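Local coordinates for protein uridylate-specific endoribonuclease nsp11 (PDB 5EYI) that probably degrades viral polyuridine-containing RNA as a uridylate-specific endoribonuclease, which keeps host double-stranded RNA sensors from being activated, at residues 5-10 and 87-92; 107-112 and 147-152; 140-145 and 171-176; 189-194 and 210-215. The protein carries 1 engineered substitution. All blocks are in the same frame, centred on the assembly; numbering follows the deposited sequence.

Interaction 1: residues 5-10 and 87-92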
loop_
_atom_site.group_PDB
_atom_site.type_symbol
_atom_site.label_atom_id
_atom_site.label_comp_id
_atom_site.label_asym_id
_atom_site.label_seq_id
_atom_site.Cartn_x
_atom_site.Cartn_y
_atom_site.Cartn_z
ATOM N N SER A 5 -2.610 9.318 -34.099
ATOM C CA SER A 5 -3.107 9.269 -32.758
ATOM C C SER A 5 -2.197 10.124 -31.878
ATOM O O SER A 5 -1.021 10.325 -32.181
ATOM C CB SER A 5 -3.149 7.823 -32.296
ATOM O OG SER A 5 -2.099 7.109 -32.901
ATOM N N SER A 6 -2.770 10.644 -30.804
ATOM C CA SER A 6 -2.065 11.539 -29.898
ATOM C C SER A 6 -2.520 11.250 -28.475
ATOM O O SER A 6 -3.588 10.661 -28.282
ATOM C CB SER A 6 -2.338 12.999 -30.269
ATOM O OG SER A 6 -3.696 13.206 -30.598
ATOM N N PRO A 7 -1.704 11.649 -27.481
ATOM C CA PRO A 7 -2.050 11.344 -26.106
ATOM C C PRO A 7 -3.251 12.103 -25.606
ATOM O O PRO A 7 -3.569 13.205 -26.101
ATOM C CB PRO A 7 -0.803 11.771 -25.315
ATOM C CG PRO A 7 -0.124 12.763 -26.185
ATOM C CD PRO A 7 -0.372 12.279 -27.579
ATOM N N LEU A 8 -3.907 11.501 -24.619
ATOM C CA LEU A 8 -4.875 12.220 -23.791
ATOM C C LEU A 8 -4.120 13.369 -23.104
ATOM O O LEU A 8 -2.935 13.217 -22.803
ATOM C CB LEU A 8 -5.497 11.287 -22.748
ATOM C CG LEU A 8 -6.300 10.093 -23.305
ATOM C CD1 LEU A 8 -6.638 9.120 -22.193
ATOM C CD2 LEU A 8 -7.560 10.563 -23.998
ATOM N N PRO A 9 -4.782 14.523 -22.874
ATOM C CA PRO A 9 -4.013 15.675 -22.356
ATOM C C PRO A 9 -3.148 15.396 -21.123
ATOM O O PRO A 9 -1.988 15.802 -21.080
ATOM C CB PRO A 9 -5.094 16.716 -22.068
ATOM C CG PRO A 9 -6.166 16.412 -23.067
ATOM C CD PRO A 9 -6.146 14.920 -23.278
ATOM N N LYS A 10 -3.707 14.669 -20.163
ATOM C CA LYS A 10 -3.017 14.343 -18.913
ATOM C C LYS A 10 -1.660 13.649 -19.061
ATOM O O LYS A 10 -0.773 13.888 -18.246
ATOM C CB LYS A 10 -3.919 13.515 -18.003
ATOM C CG LYS A 10 -4.330 12.153 -18.553
ATOM C CD LYS A 10 -5.531 11.620 -17.806
ATOM C CE LYS A 10 -6.037 10.347 -18.450
ATOM N NZ LYS A 10 -7.263 9.865 -17.764
ATOM N N TYR A 87 -0.060 4.848 -29.689
ATOM C CA TYR A 87 0.855 5.820 -30.317
ATOM C C TYR A 87 2.237 5.626 -29.694
ATOM O O TYR A 87 2.364 4.948 -28.683
ATOM C CB TYR A 87 0.365 7.276 -30.106
ATOM C CG TYR A 87 0.069 7.608 -28.651
ATOM C CD1 TYR A 87 -1.206 7.429 -28.124
ATOM C CD2 TYR A 87 1.072 8.050 -27.792
ATOM C CE1 TYR A 87 -1.477 7.693 -26.791
ATOM C CE2 TYR A 87 0.802 8.316 -26.450
ATOM C CZ TYR A 87 -0.476 8.135 -25.959
ATOM O OH TYR A 87 -0.744 8.391 -24.630
ATOM N N TYR A 88 3.256 6.217 -30.308
ATOM C CA TYR A 88 4.609 6.294 -29.752
ATOM C C TYR A 88 4.841 7.702 -29.245
ATOM O O TYR A 88 4.324 8.649 -29.816
ATOM C CB TYR A 88 5.669 5.970 -30.810
ATOM C CG TYR A 88 5.713 4.508 -31.152
ATOM C CD1 TYR A 88 4.863 3.979 -32.114
ATOM C CD2 TYR A 88 6.587 3.645 -30.494
ATOM C CE1 TYR A 88 4.880 2.640 -32.413
ATOM C CE2 TYR A 88 6.606 2.298 -30.789
ATOM C CZ TYR A 88 5.748 1.805 -31.749
ATOM O OH TYR A 88 5.760 0.469 -32.040
ATOM N N LEU A 89 5.623 7.824 -28.175
ATOM C CA LEU A 89 6.070 9.121 -27.675
ATOM C C LEU A 89 7.580 9.205 -27.719
ATOM O O LEU A 89 8.274 8.274 -27.309
ATOM C CB LEU A 89 5.600 9.360 -26.236
ATOM C CG LEU A 89 4.134 9.734 -26.028
ATOM C CD1 LEU A 89 3.905 10.017 -24.549
ATOM C CD2 LEU A 89 3.698 10.914 -26.875
ATOM N N THR A 90 8.084 10.332 -28.206
ATOM C CA THR A 90 9.507 10.601 -28.183
ATOM C C THR A 90 9.723 11.984 -27.579
ATOM O O THR A 90 9.177 12.959 -28.062
ATOM C CB THR A 90 10.117 10.511 -29.596
ATOM O OG1 THR A 90 9.606 9.349 -30.260
ATOM C CG2 THR A 90 11.637 10.404 -29.515
ATOM N N LYS A 91 10.508 12.047 -26.513
ATOM C CA LYS A 91 10.744 13.288 -25.791
ATOM C C LYS A 91 12.131 13.829 -26.109
ATOM O O LYS A 91 13.134 13.159 -25.864
ATOM C CB LYS A 91 10.621 13.041 -24.289
ATOM C CG LYS A 91 10.954 14.234 -23.414
ATOM C CD LYS A 91 10.461 13.999 -22.001
ATOM C CE LYS A 91 11.015 15.021 -21.022
ATOM N NZ LYS A 91 10.294 14.922 -19.720
ATOM N N PHE A 92 12.182 15.043 -26.636
ATOM C CA PHE A 92 13.445 15.717 -26.880
ATOM C C PHE A 92 13.603 16.831 -25.878
ATOM O O PHE A 92 12.690 17.633 -25.729
ATOM C CB PHE A 92 13.467 16.303 -28.281
ATOM C CG PHE A 92 13.463 15.265 -29.357
ATOM C CD1 PHE A 92 14.661 14.802 -29.897
ATOM C CD2 PHE A 92 12.268 14.742 -29.827
ATOM C CE1 PHE A 92 14.660 13.833 -30.894
ATOM C CE2 PHE A 92 12.261 13.779 -30.823
ATOM C CZ PHE A 92 13.456 13.328 -31.363
HETATM O O HOH W 1 -3.106 8.808 -23.691
#
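Pro-7 lies against the phenol end of Tyr-87, and this apolar pairing carries most of the contact between the N-terminal residues 5-10 and strand 85-93. Pro-7 CB sits 3.7 Å from Tyr-87 CZ and 3.4 Å from Tyr-87 OH. With Tyr-87 CG between its own N and carbonyl carbon (chi1 52°), the peptide from Ser-6 to Pro-7 covers one face of the phenol ring: Ser-6 C and Pro-7 N each stand 4.0 Å above the plane of the Tyr-87 ring, displaced toward the rim. Farther along the strand, Leu-89 CD2 reaches the proline ring at Pro-7 CG, 4.3 Å away. At the other end, Ser-5 OG approaches Tyr-87 CB at 3.7 Å, a van der Waals contact; the hydroxyl itself is hydrogen-bonded to Ser-86 O.

The polar link is indirect. A water molecule accepts a hydrogen bond from Leu-8 N (3.0 Å) and also bonds to Tyr-87 OH at 2.6 Å; Leu-8 is the N-cap residue of helix 9-14. Strand 6-7 itself pairs with strand 71-73, and Ser-6 OG bonds to Met-72 O, so the contact joins two sheets of the nsp11 N-terminal domain. With no direct hydrogen bond between the segments, cohesion rests on proline-tyrosine packing, and the water gives both the phenol oxygen of buried Tyr-87 and the Leu-8 amide a polar partner.

Interaction 2: residues 107-112 and 147-152. With SO4 (sulfate ion), chain C.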
loop_
_atom_site.group_PDB
_atom_site.type_symbol
_atom_site.label_atom_id
_atom_site.label_comp_id
_atom_site.label_asym_id
_atom_site.label_seq_id
_atom_site.Cartn_x
_atom_site.Cartn_y
_atom_site.Cartn_z
ATOM N N THR A 107 -7.012 4.438 -19.998
ATOM C CA THR A 107 -7.582 3.802 -21.190
ATOM C C THR A 107 -8.487 4.686 -22.031
ATOM O O THR A 107 -8.983 4.239 -23.066
ATOM C CB THR A 107 -8.382 2.566 -20.775
ATOM O OG1 THR A 107 -9.372 2.953 -19.813
ATOM C CG2 THR A 107 -7.459 1.532 -20.176
ATOM N N GLY A 108 -8.723 5.922 -21.594
ATOM C CA GLY A 108 -9.645 6.831 -22.276
ATOM C C GLY A 108 -11.094 6.696 -21.855
ATOM O O GLY A 108 -11.951 7.463 -22.325
ATOM N N ARG A 109 -11.386 5.758 -20.955
ATOM C CA ARG A 109 -12.777 5.501 -20.556
ATOM C C ARG A 109 -13.400 6.662 -19.792
ATOM O O ARG A 109 -14.589 6.978 -19.986
ATOM C CB ARG A 109 -12.882 4.223 -19.734
ATOM C CG ARG A 109 -12.935 2.996 -20.614
ATOM C CD ARG A 109 -13.035 1.737 -19.798
ATOM N NE ARG A 109 -11.772 1.383 -19.174
ATOM C CZ ARG A 109 -11.558 0.249 -18.510
ATOM N NH1 ARG A 109 -12.532 -0.658 -18.407
ATOM N NH2 ARG A 109 -10.365 0.017 -17.969
ATOM N N ILE A 110 -12.609 7.284 -18.925
ATOM C CA ILE A 110 -13.070 8.480 -18.217
ATOM C C ILE A 110 -13.453 9.598 -19.212
ATOM O O ILE A 110 -14.524 10.177 -19.101
ATOM C CB ILE A 110 -12.034 8.956 -17.170
ATOM C CG1 ILE A 110 -12.028 7.991 -15.979
ATOM C CG2 ILE A 110 -12.343 10.363 -16.672
ATOM C CD1 ILE A 110 -10.758 8.042 -15.157
ATOM N N GLU A 111 -12.608 9.852 -20.208
ATOM C CA GLU A 111 -12.827 10.983 -21.114
ATOM C C GLU A 111 -14.068 10.785 -21.980
ATOM O O GLU A 111 -14.801 11.741 -22.203
ATOM C CB GLU A 111 -11.599 11.282 -21.978
ATOM C CG GLU A 111 -10.454 11.974 -21.233
ATOM C CD GLU A 111 -9.640 11.032 -20.352
ATOM O OE1 GLU A 111 -9.910 9.805 -20.340
ATOM O OE2 GLU A 111 -8.729 11.525 -19.657
ATOM N N VAL A 112 -14.319 9.561 -22.446
ATOM C CA VAL A 112 -15.544 9.283 -23.225
ATOM C C VAL A 112 -16.735 8.857 -22.379
ATOM O O VAL A 112 -17.819 8.708 -22.918
ATOM C CB VAL A 112 -15.326 8.262 -24.370
ATOM C CG1 VAL A 112 -14.157 8.686 -25.230
ATOM C CG2 VAL A 112 -15.121 6.848 -23.861
ATOM N N HIS A 147 -12.516 2.029 -9.414
ATOM C CA HIS A 147 -12.393 1.867 -10.852
ATOM C C HIS A 147 -13.569 2.502 -11.580
ATOM O O HIS A 147 -14.656 2.643 -11.027
ATOM C CB HIS A 147 -12.264 0.388 -11.224
ATOM C CG HIS A 147 -11.636 0.163 -12.561
ATOM N ND1 HIS A 147 -12.308 -0.410 -13.616
ATOM C CD2 HIS A 147 -10.402 0.467 -13.025
ATOM C CE1 HIS A 147 -11.515 -0.464 -14.671
ATOM N NE2 HIS A 147 -10.350 0.065 -14.341
ATOM N N VAL A 148 -13.325 2.878 -12.831
ATOM C CA VAL A 148 -14.331 3.490 -13.687
ATOM C C VAL A 148 -15.537 2.571 -13.927
ATOM O O VAL A 148 -16.613 3.045 -14.282
ATOM C CB VAL A 148 -13.714 3.912 -15.042
ATOM C CG1 VAL A 148 -13.421 2.693 -15.912
ATOM C CG2 VAL A 148 -14.611 4.914 -15.762
ATOM N N THR A 149 -15.333 1.271 -13.743
ATOM C CA THR A 149 -16.383 0.263 -13.829
ATOM C C THR A 149 -17.102 -0.011 -12.486
ATOM O O THR A 149 -18.050 -0.807 -12.451
ATOM C CB THR A 149 -15.798 -1.068 -14.369
ATOM O OG1 THR A 149 -14.770 -1.553 -13.492
ATOM C CG2 THR A 149 -15.208 -0.873 -15.766
ATOM N N SER A 150 -16.684 0.648 -11.402
ATOM C CA SER A 150 -17.225 0.370 -10.068
ATOM C C SER A 150 -18.665 0.846 -9.897
ATOM O O SER A 150 -19.193 1.629 -10.687
ATOM C CB SER A 150 -16.360 1.003 -8.969
ATOM O OG SER A 150 -15.024 0.536 -9.019
ATOM N N ARG A 151 -19.287 0.358 -8.836
ATOM C CA ARG A 151 -20.604 0.839 -8.429
ATOM C C ARG A 151 -20.511 2.189 -7.729
ATOM O O ARG A 151 -19.417 2.659 -7.384
ATOM C CB ARG A 151 -21.253 -0.157 -7.492
ATOM C CG ARG A 151 -21.648 -1.444 -8.171
ATOM C CD ARG A 151 -22.060 -2.462 -7.128
ATOM N NE ARG A 151 -22.521 -3.711 -7.722
ATOM C CZ ARG A 151 -22.503 -4.902 -7.111
ATOM N NH1 ARG A 151 -22.046 -5.036 -5.866
ATOM N NH2 ARG A 151 -22.937 -5.982 -7.763
ATOM N N TYR A 152 -21.683 2.802 -7.556
ATOM C CA TYR A 152 -21.874 3.982 -6.708
ATOM C C TYR A 152 -21.179 5.272 -7.209
ATOM O O TYR A 152 -21.050 6.244 -6.455
ATOM C CB TYR A 152 -21.471 3.638 -5.261
ATOM C CG TYR A 152 -22.056 2.318 -4.785
ATOM C CD1 TYR A 152 -23.418 2.050 -4.916
ATOM C CD2 TYR A 152 -21.244 1.324 -4.229
ATOM C CE1 TYR A 152 -23.958 0.843 -4.499
ATOM C CE2 TYR A 152 -21.776 0.108 -3.813
ATOM C CZ TYR A 152 -23.132 -0.125 -3.956
ATOM O OH TYR A 152 -23.677 -1.317 -3.556
HETATM S S SO4 C . -24.075 -4.106 -10.757
HETATM O O1 SO4 C . -24.528 -3.961 -12.153
HETATM O O2 SO4 C . -25.217 -4.390 -9.858
HETATM O O3 SO4 C . -23.440 -2.815 -10.411
HETATM O O4 SO4 C . -23.112 -5.215 -10.534
#
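A bend at chi3 (-75°) places Arg-109 NE beside Val-148 CG1, while His-147 CG stands anti to its own N (chi1 -158°). The arginine and histidine meet where the first turn of helix 109-112 packs on a type I beta turn, His-147 to Ser-150, within the NendoU domain. This turn directly follows His-146, a predicted active-site residue.

Val-148 fills the middle. Its CG1 lies over one face of the guanidinium, 3.9 Å from Arg-109 NE, and its CG2 touches Ile-110 CG1 at 4.0 Å. The guanidinium and imidazole cross at about a right angle, their planes 76° apart, and Arg-109 NH2 comes to the edge of the ring, 3.5 Å from His-147 CE1. Thr-149 CG2 packs on the NH1 branch.

No hydrogen bond joins the segments; the polar groups are held from within their own segments or from outside both. Arg-109 NE donates to Thr-107 OG1, which lies near the guanidinium plane, and NH1 forms a salt bridge with Glu-122. NH2 bonds to Asp-182 O and His-147 NE2 to Val-183 O, so the loop at 182-183 holds both partners. These bonds fix the rotation of the guanidinium.

Beyond the contact, Arg-151 binds a sulfate ion, probably from the crystallisation liquor, through NE and NH2. At the ring atom next to CE1, His-147 ND1 and Thr-149 OG1 share a hydrogen bond of 2.7 Å, nearly straight at 171°.

Interaction 3: residues 140-145 and 171-176. Engineered in segment 171-176: Ala-175 (natural residue Lys).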
loop_
_atom_site.group_PDB
_atom_site.type_symbol
_atom_site.label_atom_id
_atom_site.label_comp_id
_atom_site.label_asym_id
_atom_site.label_seq_id
_atom_site.Cartn_x
_atom_site.Cartn_y
_atom_site.Cartn_z
ATOM N N THR A 140 -23.486 2.645 6.824
ATOM C CA THR A 140 -23.515 3.925 6.104
ATOM C C THR A 140 -22.221 4.210 5.314
ATOM O O THR A 140 -21.997 5.340 4.863
ATOM C CB THR A 140 -23.779 5.108 7.069
ATOM O OG1 THR A 140 -22.743 5.182 8.054
ATOM C CG2 THR A 140 -25.135 4.957 7.745
ATOM N N THR A 141 -21.383 3.195 5.123
ATOM C CA THR A 141 -20.101 3.402 4.476
ATOM C C THR A 141 -20.012 2.578 3.202
ATOM O O THR A 141 -20.268 1.373 3.214
ATOM C CB THR A 141 -18.960 3.066 5.435
ATOM O OG1 THR A 141 -19.064 3.934 6.571
ATOM C CG2 THR A 141 -17.589 3.275 4.765
ATOM N N VAL A 142 -19.672 3.243 2.097
ATOM C CA VAL A 142 -19.352 2.523 0.866
ATOM C C VAL A 142 -17.837 2.387 0.826
ATOM O O VAL A 142 -17.106 3.345 1.097
ATOM C CB VAL A 142 -19.976 3.102 -0.444
ATOM C CG1 VAL A 142 -20.262 4.583 -0.365
ATOM C CG2 VAL A 142 -19.118 2.792 -1.673
ATOM N N GLY A 143 -17.391 1.170 0.529
ATOM C CA GLY A 143 -15.978 0.850 0.396
ATOM C C GLY A 143 -15.664 0.461 -1.035
ATOM O O GLY A 143 -16.527 -0.040 -1.759
ATOM N N GLY A 144 -14.436 0.746 -1.441
ATOM C CA GLY A 144 -13.836 0.151 -2.621
ATOM C C GLY A 144 -14.437 0.409 -4.000
ATOM O O GLY A 144 -14.664 -0.518 -4.774
ATOM N N CYS A 145 -14.641 1.662 -4.340
ATOM C CA CYS A 145 -15.123 2.010 -5.668
ATOM C C CYS A 145 -14.011 2.710 -6.409
ATOM O O CYS A 145 -14.116 3.889 -6.736
ATOM C CB CYS A 145 -16.341 2.906 -5.532
ATOM S SG CYS A 145 -17.668 2.027 -4.722
ATOM N N GLY A 171 -29.767 6.524 -0.419
ATOM C CA GLY A 171 -30.585 6.178 0.735
ATOM C C GLY A 171 -29.951 5.257 1.760
ATOM O O GLY A 171 -30.629 4.865 2.712
ATOM N N LYS A 172 -28.667 4.918 1.593
ATOM C CA LYS A 172 -27.998 3.910 2.432
ATOM C C LYS A 172 -26.638 4.374 2.924
ATOM O O LYS A 172 -26.429 4.481 4.125
ATOM C CB LYS A 172 -27.851 2.584 1.672
ATOM C CG LYS A 172 -29.162 2.076 1.120
ATOM C CD LYS A 172 -29.071 0.668 0.564
ATOM C CE LYS A 172 -30.368 0.320 -0.162
ATOM N NZ LYS A 172 -30.532 -1.139 -0.412
ATOM N N ALA A 173 -25.719 4.649 2.000
ATOM C CA ALA A 173 -24.310 4.834 2.358
ATOM C C ALA A 173 -23.590 5.837 1.454
ATOM O O ALA A 173 -24.065 6.163 0.372
ATOM C CB ALA A 173 -23.601 3.486 2.309
ATOM N N ALA A 174 -22.433 6.288 1.916
ATOM C CA ALA A 174 -21.607 7.249 1.195
ATOM C C ALA A 174 -20.142 7.149 1.600
ATOM O O ALA A 174 -19.808 6.583 2.638
ATOM C CB ALA A 174 -22.118 8.660 1.452
ATOM N N ALA A 175 -19.270 7.669 0.746
ATOM C CA ALA A 175 -17.879 7.955 1.113
ATOM C C ALA A 175 -17.470 9.235 0.390
ATOM O O ALA A 175 -17.564 9.303 -0.836
ATOM C CB ALA A 175 -16.957 6.799 0.745
ATOM N N ALA A 176 -17.010 10.225 1.157
ATOM C CA ALA A 176 -16.768 11.586 0.652
ATOM C C ALA A 176 -15.675 11.672 -0.403
ATOM O O ALA A 176 -15.813 12.400 -1.384
ATOM C CB ALA A 176 -16.435 12.525 1.807
#
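Thr-140 O accepts the hydrogen bond from Ala-174 N at 3.1 Å, the shorter of two backbone bonds that make a single beta bridge between strands 141-143 and 173-180 in the NendoU domain. The bond is fairly straight at hydrogen (164°), yet the donor stands well above the carbonyl plane. The same oxygen also takes a CA-H···O contact from Ala-173. The second bond, from Val-142 N to Ala-174 O, is weak at 3.4 Å. With the strand directions 59° apart, pairing stays local to Thr-141 and Ala-174.

Ala-173 CB packs against the Thr-140 carbonyl carbon, and Lys-172 O receives a CA-H···O contact from Thr-140. Lys-172 and Ala-173 form a classic beta bulge opposite Ser-169. Val-142 presses its CG1 branch against the backbone, tightly, 3.4 Å from Ala-174 CA, and the side chain also touches Val-167 of the adjoining strand.

Ala-175, engineered from lysine, occupies a predicted active-site position; its side chain lies about 8 Å from that of His-146, another such position. Its methyl points toward strand 141-143, where CB meets Val-142 O at 3.5 Å and Val-142 CG1 at 4.1 Å.

Interaction 4: residues 189-194 and 210-215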
loop_
_atom_site.group_PDB
_atom_site.type_symbol
_atom_site.label_atom_id
_atom_site.label_comp_id
_atom_site.label_asym_id
_atom_site.label_seq_id
_atom_site.Cartn_x
_atom_site.Cartn_y
_atom_site.Cartn_z
ATOM N N GLU A 189 -2.388 -6.909 -12.093
ATOM C CA GLU A 189 -2.369 -8.296 -11.549
ATOM C C GLU A 189 -1.105 -8.644 -10.772
ATOM O O GLU A 189 -1.178 -9.211 -9.684
ATOM C CB GLU A 189 -2.508 -9.337 -12.674
ATOM C CG GLU A 189 -3.929 -9.713 -13.076
ATOM C CD GLU A 189 -4.001 -10.509 -14.393
ATOM O OE1 GLU A 189 -3.000 -10.557 -15.158
ATOM O OE2 GLU A 189 -5.078 -11.086 -14.686
ATOM N N ALA A 190 0.046 -8.293 -11.340
ATOM C CA ALA A 190 1.345 -8.567 -10.727
ATOM C C ALA A 190 1.560 -7.883 -9.368
ATOM O O ALA A 190 2.442 -8.298 -8.594
ATOM C CB ALA A 190 2.465 -8.182 -11.684
ATOM N N TYR A 191 0.771 -6.847 -9.080
ATOM C CA TYR A 191 0.850 -6.129 -7.802
ATOM C C TYR A 191 -0.184 -6.553 -6.760
ATOM O O TYR A 191 -0.073 -6.146 -5.601
ATOM C CB TYR A 191 0.698 -4.635 -8.058
ATOM C CG TYR A 191 1.676 -4.081 -9.070
ATOM C CD1 TYR A 191 3.007 -3.878 -8.737
ATOM C CD2 TYR A 191 1.271 -3.764 -10.356
ATOM C CE1 TYR A 191 3.910 -3.371 -9.654
ATOM C CE2 TYR A 191 2.162 -3.253 -11.285
ATOM C CZ TYR A 191 3.481 -3.057 -10.929
ATOM O OH TYR A 191 4.372 -2.545 -11.835
ATOM N N LEU A 192 -1.161 -7.373 -7.153
ATOM C CA LEU A 192 -2.324 -7.661 -6.304
ATOM C C LEU A 192 -2.217 -8.899 -5.412
ATOM O O LEU A 192 -3.193 -9.231 -4.740
ATOM C CB LEU A 192 -3.593 -7.779 -7.164
ATOM C CG LEU A 192 -4.000 -6.543 -7.970
ATOM C CD1 LEU A 192 -5.319 -6.796 -8.685
ATOM C CD2 LEU A 192 -4.081 -5.290 -7.103
ATOM N N HIS A 193 -1.064 -9.570 -5.370
ATOM C CA HIS A 193 -0.917 -10.778 -4.543
ATOM C C HIS A 193 0.316 -10.712 -3.654
ATOM O O HIS A 193 1.212 -11.546 -3.770
ATOM C CB HIS A 193 -0.895 -12.022 -5.437
ATOM C CG HIS A 193 -2.025 -12.067 -6.412
ATOM N ND1 HIS A 193 -3.331 -12.281 -6.025
ATOM C CD2 HIS A 193 -2.053 -11.875 -7.752
ATOM C CE1 HIS A 193 -4.113 -12.242 -7.089
ATOM N NE2 HIS A 193 -3.363 -11.995 -8.150
ATOM N N PRO A 194 0.369 -9.715 -2.751
ATOM C CA PRO A 194 1.544 -9.595 -1.901
ATOM C C PRO A 194 1.588 -10.701 -0.841
ATOM O O PRO A 194 0.543 -11.165 -0.371
ATOM C CB PRO A 194 1.356 -8.226 -1.247
ATOM C CG PRO A 194 -0.122 -8.097 -1.116
ATOM C CD PRO A 194 -0.680 -8.752 -2.359
ATOM N N VAL A 210 3.034 7.537 -8.863
ATOM C CA VAL A 210 1.916 7.215 -7.981
ATOM C C VAL A 210 2.335 6.086 -7.073
ATOM O O VAL A 210 3.383 5.470 -7.285
ATOM C CB VAL A 210 0.656 6.795 -8.778
ATOM C CG1 VAL A 210 0.194 7.927 -9.694
ATOM C CG2 VAL A 210 0.888 5.518 -9.596
ATOM N N ARG A 211 1.495 5.809 -6.084
ATOM C CA ARG A 211 1.642 4.645 -5.234
ATOM C C ARG A 211 0.378 3.800 -5.310
ATOM O O ARG A 211 -0.723 4.334 -5.318
ATOM C CB ARG A 211 1.921 5.068 -3.789
ATOM C CG ARG A 211 3.233 5.829 -3.623
ATOM C CD ARG A 211 3.478 6.279 -2.188
ATOM N NE ARG A 211 4.580 7.244 -2.102
ATOM C CZ ARG A 211 4.493 8.558 -2.339
ATOM N NH1 ARG A 211 3.341 9.132 -2.688
ATOM N NH2 ARG A 211 5.584 9.315 -2.225
ATOM N N LEU A 212 0.542 2.485 -5.389
ATOM C CA LEU A 212 -0.581 1.554 -5.373
ATOM C C LEU A 212 -0.534 0.872 -4.035
ATOM O O LEU A 212 0.439 0.200 -3.713
ATOM C CB LEU A 212 -0.473 0.523 -6.501
ATOM C CG LEU A 212 -1.584 -0.535 -6.600
ATOM C CD1 LEU A 212 -2.957 0.087 -6.836
ATOM C CD2 LEU A 212 -1.255 -1.535 -7.691
ATOM N N MET A 213 -1.578 1.064 -3.250
ATOM C CA MET A 213 -1.685 0.428 -1.950
ATOM C C MET A 213 -2.514 -0.814 -2.133
ATOM O O MET A 213 -3.602 -0.729 -2.692
ATOM C CB MET A 213 -2.361 1.366 -0.955
ATOM C CG MET A 213 -1.778 2.771 -0.948
ATOM S SD MET A 213 0.023 2.824 -0.965
ATOM C CE MET A 213 0.241 4.483 -0.343
ATOM N N VAL A 214 -1.983 -1.957 -1.690
ATOM C CA VAL A 214 -2.697 -3.226 -1.743
ATOM C C VAL A 214 -2.785 -3.843 -0.345
ATOM O O VAL A 214 -1.773 -3.976 0.337
ATOM C CB VAL A 214 -2.002 -4.220 -2.696
ATOM C CG1 VAL A 214 -2.728 -5.570 -2.702
ATOM C CG2 VAL A 214 -1.925 -3.627 -4.101
ATOM N N TRP A 215 -4.000 -4.208 0.059
ATOM C CA TRP A 215 -4.224 -5.069 1.205
ATOM C C TRP A 215 -4.653 -6.448 0.714
ATOM O O TRP A 215 -5.720 -6.595 0.094
ATOM C CB TRP A 215 -5.287 -4.491 2.124
ATOM C CG TRP A 215 -4.761 -3.436 3.013
ATOM C CD1 TRP A 215 -4.362 -3.589 4.301
ATOM C CD2 TRP A 215 -4.563 -2.057 2.689
ATOM N NE1 TRP A 215 -3.938 -2.389 4.813
ATOM C CE2 TRP A 215 -4.049 -1.430 3.843
ATOM C CE3 TRP A 215 -4.783 -1.289 1.538
ATOM C CZ2 TRP A 215 -3.743 -0.068 3.884
ATOM C CZ3 TRP A 215 -4.474 0.060 1.576
ATOM C CH2 TRP A 215 -3.960 0.659 2.745
#
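Leu-212 and Val-214 of strand 208-215 meet residues 191-194 mainly by apolar contacts; no hydrogen bond joins the segments. Leu-212 CD2 touches Tyr-191 at CB, 3.7 Å away, and more loosely at CG, so it meets the root of the tyrosine rather than its hydroxyl end. Val-214 divides its two methyls. CG1, anti to the backbone N (chi1 178°), faces the proline ring and lies 3.8 Å from Pro-194 CD. CG2 reaches Leu-192 CD2 at 4.1 Å, the two side chains crossing at about a right angle.

One contact is between a methyl and a backbone oxygen: Val-214 CG2 rests 3.5 Å from Tyr-191 O. The preceding turn is closed by a bond from Leu-192 N to Glu-189 O, and Glu-189 forms a salt bridge with Arg-121.

The loop thus covers one face of the antiparallel sheet 198-205, 208-215 and 219-223, whose middle strand supplies both aliphatic residues. Leu-192 extends onto Ala-220 of strand 219-223, and the Tyr-191 ring packs edge-to-face with Trp-201 of strand 198-205. Trp-215, directed away from the loop, hydrogen-bonds through NE1 to Tyr-191 OH of the second subunit, which places this sheet at the dimer interface.

In the fold
Interaction 1 belongs to the N-terminal domain, while interactions 2, 3 and 4 lie in the NendoU domain. Interactions 1 and 2 meet although their centres are 21 Å apart: Lys-10 forms a salt bridge with Glu-111, and Leu-8 packs on Gly-108, joining the two domains. Interactions 2 and 3 alternate along the chain, with centres 18 Å apart, and touch where Tyr-152 and Arg-151 pack on Val-142 and Cys-145. They flank the predicted active site: His-146 lies between segments 140-145 and 147-152, and engineered Ala-175 within interaction 3. Interaction 4, last in sequence, touches none of the others and lies 23 Å from interaction 3, centre to centre, on the sheet that faces the second subunit.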